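Segregation and condensation protein A (Thermococcus onnurineus, PDB 6IVH) probably serves as the kleisin subunit of an archaeal Smc-based condensin that organises and segregates chromosomes, this chain being its N-terminal domain. Local coordinates at residues 28-31 and 32-35; 51-54 and 55-58; 104-107 and 108-111. One frame throughout, in Å; residues are numbered along the deposited sequence.

Interaction 1 (28-31 and 32-35); sequences NIDI and VDLT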
ATOM      1  N   ASN A  28     -14.049  -1.798   1.236  1.00 65.49           N
ATOM      2  CA  ASN A  28     -13.796  -1.947  -0.202  1.00 68.78           C
ATOM      3  C   ASN A  28     -12.661  -1.000  -0.614  1.00 69.77           C
ATOM      4  O   ASN A  28     -12.839   0.186  -0.897  1.00 69.85           O
ATOM      5  CB  ASN A  28     -15.102  -1.785  -1.042  1.00 69.06           C
ATOM      6  CG  ASN A  28     -15.521  -0.337  -1.304  1.00 84.57           C
ATOM      7  OD1 ASN A  28     -15.277   0.565  -0.511  1.00 78.70           O
ATOM      8  ND2 ASN A  28     -16.186  -0.126  -2.436  1.00 90.25           N
ATOM      9  N   ILE A  29     -11.450  -1.541  -0.629  1.00 69.15           N
ATOM     10  CA  ILE A  29     -10.273  -0.794  -1.052  1.00 65.39           C
ATOM     11  C   ILE A  29     -10.037  -1.064  -2.529  1.00 62.21           C
ATOM     12  O   ILE A  29     -10.043  -2.221  -2.966  1.00 69.80           O
ATOM     13  CB  ILE A  29      -9.040  -1.184  -0.220  1.00 63.22           C
ATOM     14  CG1 ILE A  29      -9.326  -1.061   1.278  1.00 62.73           C
ATOM     15  CG2 ILE A  29      -7.845  -0.330  -0.612  1.00 61.23           C
ATOM     16  CD1 ILE A  29      -8.126  -1.374   2.141  1.00 57.35           C
ATOM     17  N   ASP A  30      -9.831  -0.003  -3.303  1.00 62.31           N
ATOM     18  CA  ASP A  30      -9.460  -0.133  -4.709  1.00 57.70           C
ATOM     19  C   ASP A  30      -7.938  -0.085  -4.798  1.00 53.60           C
ATOM     20  O   ASP A  30      -7.333   0.972  -4.594  1.00 56.03           O
ATOM     21  CB  ASP A  30     -10.104   0.973  -5.544  1.00 56.21           C
ATOM     22  CG  ASP A  30     -10.044   0.690  -7.039  1.00 58.10           C
ATOM     23  OD1 ASP A  30      -9.137  -0.047  -7.479  1.00 53.69           O
ATOM     24  OD2 ASP A  30     -10.912   1.209  -7.775  1.00 61.40           O
ATOM     25  N   ILE A  31      -7.320  -1.230  -5.107  1.00 49.23           N
ATOM     26  CA  ILE A  31      -5.861  -1.324  -5.080  1.00 48.64           C
ATOM     27  C   ILE A  31      -5.235  -0.411  -6.126  1.00 52.41           C
ATOM     28  O   ILE A  31      -4.098   0.050  -5.960  1.00 50.10           O
ATOM     29  CB  ILE A  31      -5.412  -2.790  -5.260  1.00 48.59           C
ATOM     30  CG1 ILE A  31      -3.919  -2.939  -4.964  1.00 45.03           C
ATOM     31  CG2 ILE A  31      -5.708  -3.278  -6.664  1.00 48.85           C
ATOM     32  CD1 ILE A  31      -3.538  -2.544  -3.561  1.00 49.65           C
ATOM     33  N   VAL A  32      -5.957  -0.127  -7.212  1.00 50.86           N
ATOM     34  CA  VAL A  32      -5.458   0.816  -8.208  1.00 46.68           C
ATOM     35  C   VAL A  32      -5.514   2.237  -7.662  1.00 48.88           C
ATOM     36  O   VAL A  32      -4.557   3.009  -7.791  1.00 52.40           O
ATOM     37  CB  VAL A  32      -6.255   0.680  -9.519  1.00 55.47           C
ATOM     38  CG1 VAL A  32      -5.791   1.711 -10.537  1.00 52.57           C
ATOM     39  CG2 VAL A  32      -6.115  -0.729 -10.080  1.00 51.56           C
ATOM     40  N   ASP A  33      -6.633   2.599  -7.034  1.00 52.64           N
ATOM     41  CA  ASP A  33      -6.754   3.932  -6.457  1.00 51.40           C
ATOM     42  C   ASP A  33      -5.933   4.068  -5.181  1.00 49.81           C
ATOM     43  O   ASP A  33      -5.460   5.165  -4.865  1.00 47.35           O
ATOM     44  CB  ASP A  33      -8.223   4.251  -6.182  1.00 58.19           C
ATOM     45  CG  ASP A  33      -9.082   4.159  -7.430  1.00 66.66           C
ATOM     46  OD1 ASP A  33      -8.526   4.260  -8.546  1.00 65.90           O
ATOM     47  OD2 ASP A  33     -10.312   3.986  -7.296  1.00 67.97           O
ATOM     48  N   LEU A  34      -5.748   2.969  -4.442  1.00 52.48           N
ATOM     49  CA  LEU A  34      -4.981   3.021  -3.202  1.00 42.08           C
ATOM     50  C   LEU A  34      -3.496   3.235  -3.464  1.00 41.60           C
ATOM     51  O   LEU A  34      -2.811   3.862  -2.646  1.00 42.45           O
ATOM     52  CB  LEU A  34      -5.200   1.735  -2.400  1.00 40.09           C
ATOM     53  CG  LEU A  34      -4.575   1.566  -1.007  1.00 36.53           C
ATOM     54  CD1 LEU A  34      -3.140   1.042  -1.063  1.00 29.35           C
ATOM     55  CD2 LEU A  34      -4.643   2.866  -0.223  1.00 35.67           C
ATOM     56  N   THR A  35      -2.985   2.726  -4.586  1.00 41.24           N
ATOM     57  CA  THR A  35      -1.546   2.758  -4.830  1.00 42.29           C
ATOM     58  C   THR A  35      -1.027   4.189  -4.922  1.00 35.14           C
ATOM     59  O   THR A  35      -0.025   4.538  -4.288  1.00 36.80           O
ATOM     60  CB  THR A  35      -1.213   1.978  -6.101  1.00 43.32           C
ATOM     61  OG1 THR A  35      -1.650   0.621  -5.950  1.00 43.73           O
ATOM     62  CG2 THR A  35       0.287   1.997  -6.358  1.00 39.05           C
TER

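Interaction 2 (51-54 and 55-58); sequences RVSA and RAIL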
ATOM      1  N   ARG A  51      12.123  10.380   8.444  1.00 38.22           N
ATOM      2  CA  ARG A  51      12.622   9.015   8.345  1.00 37.70           C
ATOM      3  C   ARG A  51      11.502   8.086   7.902  1.00 35.91           C
ATOM      4  O   ARG A  51      10.491   7.944   8.596  1.00 39.01           O
ATOM      5  CB  ARG A  51      13.184   8.556   9.692  1.00 43.50           C
ATOM      6  CG  ARG A  51      14.348   9.356  10.259  1.00 50.60           C
ATOM      7  CD  ARG A  51      15.159   8.513  11.215  1.00 56.26           C
ATOM      8  NE  ARG A  51      16.040   9.305  12.071  1.00 67.09           N
ATOM      9  CZ  ARG A  51      16.502   8.887  13.245  1.00 70.94           C
ATOM     10  NH1 ARG A  51      16.182   7.679  13.687  1.00 66.96           N
ATOM     11  NH2 ARG A  51      17.287   9.670  13.972  1.00 68.36           N
ATOM     12  N   VAL A  52      11.676   7.470   6.738  1.00 35.28           N
ATOM     13  CA  VAL A  52      10.733   6.500   6.196  1.00 37.91           C
ATOM     14  C   VAL A  52      11.479   5.187   6.018  1.00 35.49           C
ATOM     15  O   VAL A  52      12.559   5.162   5.414  1.00 29.52           O
ATOM     16  CB  VAL A  52      10.120   6.986   4.869  1.00 41.70           C
ATOM     17  CG1 VAL A  52       9.422   5.844   4.148  1.00 34.91           C
ATOM     18  CG2 VAL A  52       9.144   8.124   5.125  1.00 42.71           C
ATOM     19  N   SER A  53      10.917   4.105   6.552  1.00 41.23           N
ATOM     20  CA  SER A  53      11.609   2.824   6.563  1.00 37.47           C
ATOM     21  C   SER A  53      11.765   2.269   5.150  1.00 40.88           C
ATOM     22  O   SER A  53      11.092   2.693   4.204  1.00 37.31           O
ATOM     23  CB  SER A  53      10.857   1.812   7.430  1.00 41.66           C
ATOM     24  OG  SER A  53       9.621   1.451   6.837  1.00 43.09           O
ATOM     25  N   ALA A  54      12.671   1.295   5.016  1.00 45.64           N
ATOM     26  CA  ALA A  54      12.854   0.624   3.735  1.00 38.34           C
ATOM     27  C   ALA A  54      11.617  -0.169   3.338  1.00 36.56           C
ATOM     28  O   ALA A  54      11.287  -0.243   2.149  1.00 35.40           O
ATOM     29  CB  ALA A  54      14.078  -0.292   3.785  1.00 26.55           C
ATOM     30  N   ARG A  55      10.920  -0.760   4.313  1.00 32.50           N
ATOM     31  CA  ARG A  55       9.713  -1.517   3.999  1.00 40.34           C
ATOM     32  C   ARG A  55       8.644  -0.617   3.395  1.00 37.06           C
ATOM     33  O   ARG A  55       7.933  -1.022   2.468  1.00 43.93           O
ATOM     34  CB  ARG A  55       9.188  -2.218   5.254  1.00 41.84           C
ATOM     35  CG  ARG A  55      10.241  -3.054   5.966  1.00 48.69           C
ATOM     36  CD  ARG A  55       9.701  -3.714   7.227  1.00 62.47           C
ATOM     37  NE  ARG A  55       8.980  -4.953   6.947  1.00 61.51           N
ATOM     38  CZ  ARG A  55       7.664  -5.097   7.067  1.00 66.89           C
ATOM     39  NH1 ARG A  55       6.917  -4.077   7.466  1.00 71.77           N
ATOM     40  NH2 ARG A  55       7.096  -6.263   6.792  1.00 66.65           N
ATOM     41  N   ALA A  56       8.523   0.614   3.897  1.00 36.81           N
ATOM     42  CA  ALA A  56       7.583   1.562   3.309  1.00 35.44           C
ATOM     43  C   ALA A  56       7.979   1.936   1.886  1.00 34.23           C
ATOM     44  O   ALA A  56       7.107   2.215   1.054  1.00 29.25           O
ATOM     45  CB  ALA A  56       7.479   2.813   4.180  1.00 31.59           C
ATOM     46  N   ILE A  57       9.279   1.953   1.589  1.00 27.92           N
ATOM     47  CA  ILE A  57       9.722   2.187   0.220  1.00 30.54           C
ATOM     48  C   ILE A  57       9.436   0.966  -0.644  1.00 33.22           C
ATOM     49  O   ILE A  57       8.934   1.087  -1.768  1.00 35.95           O
ATOM     50  CB  ILE A  57      11.216   2.561   0.200  1.00 38.72           C
ATOM     51  CG1 ILE A  57      11.450   3.887   0.931  1.00 35.69           C
ATOM     52  CG2 ILE A  57      11.732   2.631  -1.224  1.00 33.51           C
ATOM     53  CD1 ILE A  57      12.911   4.264   1.063  1.00 40.20           C
ATOM     54  N   LEU A  58       9.738  -0.229  -0.128  1.00 36.65           N
ATOM     55  CA  LEU A  58       9.484  -1.456  -0.877  1.00 33.66           C
ATOM     56  C   LEU A  58       7.993  -1.697  -1.081  1.00 37.86           C
ATOM     57  O   LEU A  58       7.591  -2.246  -2.115  1.00 36.06           O
ATOM     58  CB  LEU A  58      10.122  -2.645  -0.157  1.00 34.66           C
ATOM     59  CG  LEU A  58       9.843  -4.046  -0.705  1.00 33.91           C
ATOM     60  CD1 LEU A  58      10.328  -4.174  -2.139  1.00 42.94           C
ATOM     61  CD2 LEU A  58      10.492  -5.096   0.180  1.00 44.47           C
TER

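Interaction 3 (104-107 and 108-111); sequences YYTF and DDLL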
ATOM      1  N   TYR A 104     -10.260  -5.533  -5.524  1.00 57.39           N
ATOM      2  CA  TYR A 104     -10.800  -4.945  -4.307  1.00 55.43           C
ATOM      3  C   TYR A 104     -10.411  -5.795  -3.104  1.00 57.81           C
ATOM      4  O   TYR A 104     -10.557  -7.021  -3.128  1.00 62.69           O
ATOM      5  CB  TYR A 104     -12.320  -4.799  -4.403  1.00 53.92           C
ATOM      6  CG  TYR A 104     -12.759  -3.845  -5.493  1.00 54.28           C
ATOM      7  CD1 TYR A 104     -12.906  -2.486  -5.239  1.00 58.48           C
ATOM      8  CD2 TYR A 104     -13.013  -4.301  -6.779  1.00 57.67           C
ATOM      9  CE1 TYR A 104     -13.301  -1.611  -6.235  1.00 58.02           C
ATOM     10  CE2 TYR A 104     -13.409  -3.434  -7.782  1.00 64.55           C
ATOM     11  CZ  TYR A 104     -13.549  -2.090  -7.506  1.00 63.86           C
ATOM     12  OH  TYR A 104     -13.944  -1.228  -8.503  1.00 65.90           O
ATOM     13  N   TYR A 105      -9.915  -5.136  -2.056  1.00 58.19           N
ATOM     14  CA  TYR A 105      -9.468  -5.795  -0.838  1.00 59.05           C
ATOM     15  C   TYR A 105     -10.158  -5.182   0.372  1.00 64.05           C
ATOM     16  O   TYR A 105     -10.649  -4.051   0.331  1.00 62.10           O
ATOM     17  CB  TYR A 105      -7.947  -5.674  -0.641  1.00 53.18           C
ATOM     18  CG  TYR A 105      -7.102  -6.513  -1.569  1.00 57.49           C
ATOM     19  CD1 TYR A 105      -6.436  -7.640  -1.103  1.00 54.27           C
ATOM     20  CD2 TYR A 105      -6.954  -6.170  -2.905  1.00 60.36           C
ATOM     21  CE1 TYR A 105      -5.656  -8.406  -1.944  1.00 54.77           C
ATOM     22  CE2 TYR A 105      -6.176  -6.931  -3.754  1.00 61.20           C
ATOM     23  CZ  TYR A 105      -5.529  -8.046  -3.269  1.00 56.74           C
ATOM     24  OH  TYR A 105      -4.754  -8.803  -4.117  1.00 77.60           O
ATOM     25  N   THR A 106     -10.185  -5.948   1.457  1.00 62.32           N
ATOM     26  CA  THR A 106     -10.439  -5.378   2.768  1.00 63.77           C
ATOM     27  C   THR A 106      -9.106  -4.980   3.397  1.00 62.74           C
ATOM     28  O   THR A 106      -8.032  -5.357   2.925  1.00 61.11           O
ATOM     29  CB  THR A 106     -11.194  -6.364   3.663  1.00 62.82           C
ATOM     30  OG1 THR A 106     -10.415  -7.553   3.839  1.00 59.93           O
ATOM     31  CG2 THR A 106     -12.536  -6.724   3.043  1.00 67.86           C
ATOM     32  N   PHE A 107      -9.181  -4.197   4.475  1.00 60.00           N
ATOM     33  CA  PHE A 107      -7.954  -3.668   5.060  1.00 60.76           C
ATOM     34  C   PHE A 107      -7.100  -4.776   5.664  1.00 64.12           C
ATOM     35  O   PHE A 107      -5.878  -4.791   5.479  1.00 61.41           O
ATOM     36  CB  PHE A 107      -8.277  -2.605   6.108  1.00 61.95           C
ATOM     37  CG  PHE A 107      -7.071  -1.846   6.578  1.00 61.26           C
ATOM     38  CD1 PHE A 107      -6.574  -2.028   7.857  1.00 62.00           C
ATOM     39  CD2 PHE A 107      -6.420  -0.965   5.729  1.00 55.42           C
ATOM     40  CE1 PHE A 107      -5.460  -1.333   8.286  1.00 61.20           C
ATOM     41  CE2 PHE A 107      -5.305  -0.269   6.152  1.00 49.62           C
ATOM     42  CZ  PHE A 107      -4.825  -0.452   7.433  1.00 53.75           C
ATOM     43  N   ASP A 108      -7.720  -5.715   6.385  1.00 68.54           N
ATOM     44  CA  ASP A 108      -6.956  -6.826   6.941  1.00 63.43           C
ATOM     45  C   ASP A 108      -6.412  -7.736   5.848  1.00 58.50           C
ATOM     46  O   ASP A 108      -5.308  -8.274   5.987  1.00 60.40           O
ATOM     47  CB  ASP A 108      -7.816  -7.625   7.922  1.00 65.29           C
ATOM     48  CG  ASP A 108      -8.248  -6.805   9.124  1.00 75.50           C
ATOM     49  OD1 ASP A 108      -7.398  -6.532   9.998  1.00 81.59           O
ATOM     50  OD2 ASP A 108      -9.440  -6.437   9.198  1.00 90.66           O
ATOM     51  N   ASP A 109      -7.162  -7.917   4.757  1.00 59.90           N
ATOM     52  CA  ASP A 109      -6.674  -8.743   3.655  1.00 64.79           C
ATOM     53  C   ASP A 109      -5.488  -8.091   2.956  1.00 63.26           C
ATOM     54  O   ASP A 109      -4.497  -8.764   2.644  1.00 62.23           O
ATOM     55  CB  ASP A 109      -7.801  -9.019   2.659  1.00 64.92           C
ATOM     56  CG  ASP A 109      -8.703 -10.156   3.096  1.00 71.60           C
ATOM     57  OD1 ASP A 109      -8.188 -11.135   3.679  1.00 66.86           O
ATOM     58  OD2 ASP A 109      -9.926 -10.076   2.852  1.00 79.95           O
ATOM     59  N   LEU A 110      -5.570  -6.781   2.698  1.00 64.48           N
ATOM     60  CA  LEU A 110      -4.454  -6.079   2.070  1.00 58.61           C
ATOM     61  C   LEU A 110      -3.233  -6.076   2.983  1.00 58.35           C
ATOM     62  O   LEU A 110      -2.099  -6.241   2.517  1.00 58.26           O
ATOM     63  CB  LEU A 110      -4.873  -4.650   1.709  1.00 57.52           C
ATOM     64  CG  LEU A 110      -4.172  -3.910   0.561  1.00 58.85           C
ATOM     65  CD1 LEU A 110      -4.941  -2.655   0.200  1.00 63.49           C
ATOM     66  CD2 LEU A 110      -2.742  -3.540   0.893  1.00 51.37           C
ATOM     67  N   LEU A 111      -3.451  -5.897   4.289  1.00 58.52           N
ATOM     68  CA  LEU A 111      -2.358  -5.955   5.255  1.00 58.21           C
ATOM     69  C   LEU A 111      -1.630  -7.292   5.182  1.00 62.30           C
ATOM     70  O   LEU A 111      -0.394  -7.336   5.184  1.00 63.30           O
ATOM     71  CB  LEU A 111      -2.910  -5.709   6.663  1.00 58.16           C
ATOM     72  CG  LEU A 111      -2.804  -4.319   7.292  1.00 60.25           C
ATOM     73  CD1 LEU A 111      -1.441  -4.054   7.881  1.00 53.41           C
ATOM     74  CD2 LEU A 111      -3.137  -3.249   6.269  1.00 57.27           C
TER

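Interaction 1 (28-31 and 32-35)
Ile31 O receives the hydroxyl of Thr35 one turn on, as the chain passes from strand 29-30 into helix 31-47. OG1 lies nearly in line with the C=O at 2.5 Å, unusually short and not to be read as exact, and Thr35 N bonds the same oxygen more weakly. Thr35 OG1 is also within bonding range of Leu63 O of helix 54-72, and its single hydrogen must be shared or alternate between the two carbonyls. One residue earlier, Asp30 O takes Leu34 N at 2.6 Å. Asp30 is the N-cap: with CG anti to the backbone N (chi1 -165°), its carboxylate swings forward beside Val32, and OD1 accepts from Val32 N at 3.2 Å on its anti side, 34° out of the carboxylate plane. OD1 also carries a salt bridge to Arg103 NE. Outside this cap sits a hydrophobic staple, in which Ile29, just before the N-cap, lays CG2 against Leu34 CG at 3.8 Å. The side chain of Ile31 packs on Leu63 and Ala70 of helix 54-72. The two carboxylates of Asp30 and Asp33 come close, OD2 to OD2 2.9 Å, with their planes 45° apart. Arg103 and the start of the helix probably ease that repulsion, and the pair might share a proton.

Interaction 2 (51-54 and 55-58)
With chi1 at 68°, Ser53 holds its OG between the backbone N and the carbonyl carbon, the crowded position, where the hydroxyl reaches forward over the first turn of helix 54-72. Val52 has CG1 anti to its backbone N (chi1 166°), which sends that methyl to the CB of Ala56. Ser53 OG accepts from Ala56 N at 3.2 Å, with the hydrogen pointing at it fairly straight (159°). The same OG is hydrogen-bonded to Ile9 O, its stronger partner, so the hydroxyl serves two chain segments at once. This is a serine N-cap closed by a hydrophobic staple: Val52, just before the cap, and Ile57, four residues after it, meet CG1 to CG1 at 4.3 Å. The closer apolar touch is Val52 CG1 on Ala56 CB, 3.6 Å, and Val52 also packs on Leu42 and Met45 of helix 31-47. Backbone bonds then start the helix: Ile57 N donates to Ser53 O at 3.3 Å, rather long, and Leu58 N to Ala54 O at 2.8 Å. Arg55 CB passes Ser53 OG at 4.0 Å, but the rest of the side chain leads away, across Met115 and Leu118 of helix 107-120, where NH2 forms a salt bridge with Glu119.

Interaction 3 (104-107 and 108-111)
Tyr105, at the end of strand 104-105, rests CB on Leu110 CB at 4.0 Å, while its ring atom CD1 passes Leu110 N obliquely at the same separation. These two residues are the hydrophobic staple around the start of helix 107-120. Thr106 is the N-cap between them. Its OG1 gives its hydrogen to Asp109 OD2 at 2.8 Å, approaching from above the carboxylate plane, 49° out of it, and accepts a weak bond from Asp109 N at 3.4 Å; Thr106 O takes Leu110 N at 2.9 Å. Phe107 follows, its CG anti to the backbone N (chi1 -170°), which carries the ring out alongside the helix. Leu111 CD2 sits over one ring face, 3.6 Å from the centroid and 16° off the normal, a CH-pi contact. The ring also packs on Leu15, Leu16 and Val19 of helix 11-20, so this pair joins the two helices, while Phe107 O accepts from Leu111 N. The bond from Thr106 OG1 helps to hold the Asp109 carboxylate near the start of the helix, where its negative charge probably interacts favourably with the helix dipole.

How the interactions relate
All three contacts are N-caps wrapped in a hydrophobic staple, but they differ in capping residue and setting. Interactions 1 and 3, centres 10 Å apart, start helices 31-47 and 107-120 from neighbouring antiparallel strands: Ile29 N lies 2.8 Å from Tyr105 O, and Ile29 also packs on Phe107 and Leu110. Interaction 2 begins helix 54-72 from a loop, its centre about 20 Å from those of the other two, on the opposite side of the chain's centre. Interaction 1 is the most buried, with a carboxylate cap held by an arginine, whereas the hydroxyls of Ser53 and Thr106 cap the other two. Interaction 3 combines a Thr106-Asp109 hydrogen bond at an exposed aspartate with Phe107-Leu111 packing; interaction 2 has Ala54 and Ile57 exposed.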